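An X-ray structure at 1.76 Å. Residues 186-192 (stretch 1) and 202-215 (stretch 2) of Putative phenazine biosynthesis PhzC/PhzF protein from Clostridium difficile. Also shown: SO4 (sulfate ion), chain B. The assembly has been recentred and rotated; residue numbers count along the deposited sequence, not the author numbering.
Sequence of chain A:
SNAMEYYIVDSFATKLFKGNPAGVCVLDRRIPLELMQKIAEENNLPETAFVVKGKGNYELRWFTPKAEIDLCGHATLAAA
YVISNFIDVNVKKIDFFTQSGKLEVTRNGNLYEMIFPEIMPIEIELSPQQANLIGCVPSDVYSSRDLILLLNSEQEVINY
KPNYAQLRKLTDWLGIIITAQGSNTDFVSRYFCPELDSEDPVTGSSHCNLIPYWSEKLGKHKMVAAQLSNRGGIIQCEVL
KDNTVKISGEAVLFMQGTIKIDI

Stretch 1, residues 186-192: DFVSRYF
Stretch 2, residues 202-215: VTGSSHCNLIPYWS

The centre of this contact is the ring of F187, the most deeply covered residue of a strand, 187-192, that packs against a helix that includes H207 and runs on past S215, kinked at P212, whose N has no bond to the turn before. The two run nearly antiparallel, at 150° between their N-to-C directions, with axes 10.4 Å apart at closest approach. In register, the CA of F187 lies 7.3 Å from the CA of W214, and the CA of Y191 7.0 Å from the CA of T203. Extended phi/psi values, from -151/164 at F187 to -122/125 at Y191, alternate the side chains: F187, S189 and Y191 point toward the second stretch, V188, R190 and F192 away.

F187 adopts chi1 p (63°) with chi2 -92°, which sets one ring face against W214 CD1 and L210 O. The W214 indole (chi1 m, chi2 108°) makes an offset stack with it: the phenyl and five-membered ring centroids are 4.2 Å apart, the planes at 13°, and F187 CG approaches W214 CD1 to 3.3 Å. F187 CB sits 3.5 Å from the centroid of that five-membered ring, almost on its normal, a CH-pi contact. Two flat, apolar rings can cover each other closely when their planes are nearly parallel, as the 13° angle allows. One turn earlier, L210 (m, t) brings its CB to 3.6 Å from F187 CE2, while I211, whose CA-to-CB bond points away, adds a looser contact, CG1 to F187 CZ at 4.4 Å. H207 (m, chi2 80°) meets F187 rim to rim, with H207 CD2 3.7 Å from F187 CE2 and planes at 31°.

Further along the strand, Y191 (t, chi2 -82°) offers a ring face to T203 CG2, 4.0 Å from its centroid; T203 OG1 lies 3.3 Å from Y191 CB.

No direct hydrogen bond crosses the interface; water supplies the polar link. S189 (p), a small side chain with a hydroxyl, has its OG 3.5 Å from L210 CD1 and hydrogen-bonds two waters. One lies 2.6 Å from S189 OG and 2.9 Å from H207 NE2; the other is 2.8 Å from S189 OG and 2.6 Å from S206 OG. H207 is held from its other nitrogen, ND1 donating to T203 O at 2.8 Å, so its imidazole serves both backbone and water.

A type I turn, G204 to H207, leads into the helix, closed by H207 N to G204 O at 3.0 Å. Here a sulfate, probably from the crystallisation liquor, accepts hydrogen bonds from G204 N (3.0 Å to O4), S205 N (2.8 Å to O3) and S205 OG (2.7 Å to O3).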

# COMPACT_ATOMS: atom_id res chain seq x y z
N ASP A 186 -28.69 -0.31 13.19
CA ASP A 186 -29.80 -1.15 12.74
C ASP A 186 -29.30 -2.49 12.24
O ASP A 186 -29.89 -3.53 12.57
CB ASP A 186 -30.63 -0.44 11.66
CG ASP A 186 -31.35 0.74 12.23
OD1 ASP A 186 -32.36 0.53 12.95
OD2 ASP A 186 -30.87 1.87 12.04
N PHE A 187 -28.22 -2.48 11.43
CA PHE A 187 -27.64 -3.69 10.91
C PHE A 187 -26.17 -3.51 10.68
O PHE A 187 -25.67 -2.37 10.67
CB PHE A 187 -28.34 -4.18 9.62
CG PHE A 187 -28.29 -3.28 8.42
CD1 PHE A 187 -29.28 -2.34 8.18
CD2 PHE A 187 -27.26 -3.42 7.48
CE1 PHE A 187 -29.28 -1.57 7.02
CE2 PHE A 187 -27.25 -2.65 6.31
CZ PHE A 187 -28.26 -1.72 6.10
N VAL A 188 -25.46 -4.63 10.53
CA VAL A 188 -24.02 -4.64 10.32
C VAL A 188 -23.68 -5.57 9.20
O VAL A 188 -24.46 -6.47 8.89
CB VAL A 188 -23.22 -5.03 11.61
CG1 VAL A 188 -23.43 -4.01 12.74
CG2 VAL A 188 -23.56 -6.45 12.09
N SER A 189 -22.50 -5.39 8.62
CA SER A 189 -22.00 -6.30 7.57
C SER A 189 -20.49 -6.21 7.47
O SER A 189 -19.86 -5.33 8.05
CB SER A 189 -22.64 -6.01 6.21
OG SER A 189 -22.14 -4.80 5.65
N ARG A 190 -19.92 -7.21 6.82
CA ARG A 190 -18.52 -7.29 6.43
C ARG A 190 -18.53 -7.80 4.99
O ARG A 190 -19.38 -8.63 4.64
CB ARG A 190 -17.67 -8.15 7.36
CG ARG A 190 -17.43 -7.48 8.73
CD ARG A 190 -16.82 -8.45 9.69
NE ARG A 190 -15.43 -8.74 9.35
CZ ARG A 190 -14.74 -9.77 9.82
NH1 ARG A 190 -15.30 -10.63 10.68
NH2 ARG A 190 -13.48 -9.95 9.45
N TYR A 191 -17.65 -7.27 4.16
CA TYR A 191 -17.60 -7.60 2.74
C TYR A 191 -16.22 -8.14 2.40
O TYR A 191 -15.21 -7.47 2.63
CB TYR A 191 -17.94 -6.34 1.91
CG TYR A 191 -18.08 -6.59 0.42
CD1 TYR A 191 -16.97 -6.65 -0.40
CD2 TYR A 191 -19.34 -6.61 -0.18
CE1 TYR A 191 -17.10 -6.83 -1.79
CE2 TYR A 191 -19.48 -6.80 -1.56
CZ TYR A 191 -18.36 -6.91 -2.36
OH TYR A 191 -18.49 -7.09 -3.71
N PHE A 192 -16.17 -9.34 1.82
CA PHE A 192 -14.91 -10.01 1.46
C PHE A 192 -14.73 -10.11 -0.05
O PHE A 192 -15.66 -10.50 -0.77
CB PHE A 192 -14.84 -11.41 2.12
CG PHE A 192 -15.02 -11.33 3.62
CD1 PHE A 192 -13.98 -10.89 4.44
CD2 PHE A 192 -16.23 -11.64 4.22
CE1 PHE A 192 -14.15 -10.76 5.82
CE2 PHE A 192 -16.41 -11.50 5.60
CZ PHE A 192 -15.36 -11.07 6.39
N VAL A 202 -15.12 -0.43 3.66
CA VAL A 202 -16.51 0.07 3.59
C VAL A 202 -16.98 -0.12 2.16
O VAL A 202 -16.28 0.27 1.22
CB VAL A 202 -16.75 1.54 4.04
CG1 VAL A 202 -18.23 1.77 4.35
CG2 VAL A 202 -15.91 1.92 5.26
N THR A 203 -18.17 -0.70 1.99
CA THR A 203 -18.72 -0.97 0.66
C THR A 203 -20.08 -0.28 0.50
O THR A 203 -21.03 -0.63 1.20
CB THR A 203 -18.87 -2.50 0.47
OG1 THR A 203 -17.71 -3.19 0.95
CG2 THR A 203 -19.18 -2.90 -1.00
N GLY A 204 -20.16 0.66 -0.42
CA GLY A 204 -21.44 1.32 -0.66
C GLY A 204 -22.44 0.45 -1.40
O GLY A 204 -23.60 0.36 -1.00
N SER A 205 -22.00 -0.23 -2.47
CA SER A 205 -22.90 -0.98 -3.38
C SER A 205 -23.58 -2.22 -2.75
O SER A 205 -24.67 -2.57 -3.19
CB SER A 205 -22.18 -1.38 -4.67
OG SER A 205 -21.02 -2.17 -4.42
N SER A 206 -22.97 -2.84 -1.73
CA SER A 206 -23.63 -3.94 -0.99
C SER A 206 -24.94 -3.43 -0.35
O SER A 206 -25.90 -4.19 -0.18
CB SER A 206 -22.70 -4.47 0.09
OG SER A 206 -22.34 -3.40 0.97
N HIS A 207 -24.99 -2.11 -0.02
CA HIS A 207 -26.17 -1.52 0.61
C HIS A 207 -27.35 -1.41 -0.38
O HIS A 207 -28.49 -1.27 0.07
CB HIS A 207 -25.82 -0.20 1.34
CG HIS A 207 -24.95 -0.47 2.53
ND1 HIS A 207 -23.59 -0.69 2.39
CD2 HIS A 207 -25.29 -0.72 3.82
CE1 HIS A 207 -23.15 -1.01 3.60
NE2 HIS A 207 -24.13 -1.00 4.50
N CYS A 208 -27.12 -1.62 -1.70
CA CYS A 208 -28.22 -1.75 -2.68
C CYS A 208 -29.11 -2.93 -2.32
O CYS A 208 -30.31 -2.89 -2.57
CB CYS A 208 -27.67 -1.91 -4.09
SG CYS A 208 -26.82 -0.44 -4.69
N ASN A 209 -28.51 -4.00 -1.77
CA ASN A 209 -29.22 -5.20 -1.32
C ASN A 209 -29.57 -5.13 0.15
O ASN A 209 -30.65 -5.56 0.53
CB ASN A 209 -28.38 -6.47 -1.52
CG ASN A 209 -27.77 -6.70 -2.88
OD1 ASN A 209 -26.61 -7.11 -2.96
ND2 ASN A 209 -28.54 -6.54 -3.95
N LEU A 210 -28.61 -4.69 0.99
CA LEU A 210 -28.80 -4.72 2.44
C LEU A 210 -29.90 -3.81 2.90
O LEU A 210 -30.66 -4.19 3.80
CB LEU A 210 -27.48 -4.41 3.19
CG LEU A 210 -26.35 -5.45 3.02
CD1 LEU A 210 -25.04 -4.92 3.62
CD2 LEU A 210 -26.73 -6.84 3.64
N ILE A 211 -30.05 -2.63 2.26
CA ILE A 211 -31.08 -1.65 2.65
C ILE A 211 -32.49 -2.24 2.41
O ILE A 211 -33.23 -2.30 3.40
CB ILE A 211 -30.89 -0.27 1.99
CG1 ILE A 211 -29.59 0.42 2.53
CG2 ILE A 211 -32.14 0.61 2.18
CD1 ILE A 211 -29.18 1.68 1.73
N PRO A 212 -32.92 -2.69 1.19
CA PRO A 212 -34.28 -3.25 1.06
C PRO A 212 -34.47 -4.47 1.96
O PRO A 212 -35.55 -4.63 2.54
CB PRO A 212 -34.39 -3.63 -0.42
CG PRO A 212 -32.97 -3.73 -0.91
CD PRO A 212 -32.22 -2.69 -0.12
N TYR A 213 -33.44 -5.30 2.10
CA TYR A 213 -33.58 -6.47 2.96
C TYR A 213 -33.83 -6.15 4.44
O TYR A 213 -34.75 -6.68 5.03
CB TYR A 213 -32.37 -7.40 2.84
CG TYR A 213 -32.46 -8.51 3.85
CD1 TYR A 213 -33.24 -9.63 3.61
CD2 TYR A 213 -31.82 -8.42 5.07
CE1 TYR A 213 -33.36 -10.64 4.55
CE2 TYR A 213 -31.93 -9.41 6.01
CZ TYR A 213 -32.69 -10.52 5.75
OH TYR A 213 -32.79 -11.51 6.71
N TRP A 214 -33.04 -5.25 5.02
CA TRP A 214 -33.23 -4.89 6.42
C TRP A 214 -34.41 -3.94 6.60
O TRP A 214 -35.06 -3.99 7.65
CB TRP A 214 -31.94 -4.32 7.02
CG TRP A 214 -30.91 -5.39 7.27
CD1 TRP A 214 -29.75 -5.59 6.57
CD2 TRP A 214 -30.97 -6.43 8.25
NE1 TRP A 214 -29.05 -6.65 7.11
CE2 TRP A 214 -29.80 -7.21 8.11
CE3 TRP A 214 -31.91 -6.78 9.24
CZ2 TRP A 214 -29.55 -8.32 8.92
CZ3 TRP A 214 -31.66 -7.89 10.03
CH2 TRP A 214 -30.47 -8.63 9.89
N SER A 215 -34.73 -3.12 5.57
CA SER A 215 -35.92 -2.26 5.63
C SER A 215 -37.19 -3.10 5.86
O SER A 215 -38.01 -2.72 6.69
CB SER A 215 -36.08 -1.46 4.35
OG SER A 215 -37.28 -0.71 4.39
S SO4 B . -19.07 1.03 -3.77
O1 SO4 B . -18.09 1.00 -4.84
O2 SO4 B . -20.31 1.71 -4.19
O3 SO4 B . -19.36 -0.33 -3.44
O4 SO4 B . -18.51 1.75 -2.64
O HOH W 1 -23.55 -2.82 6.70
O HOH W 2 -21.03 -4.27 3.09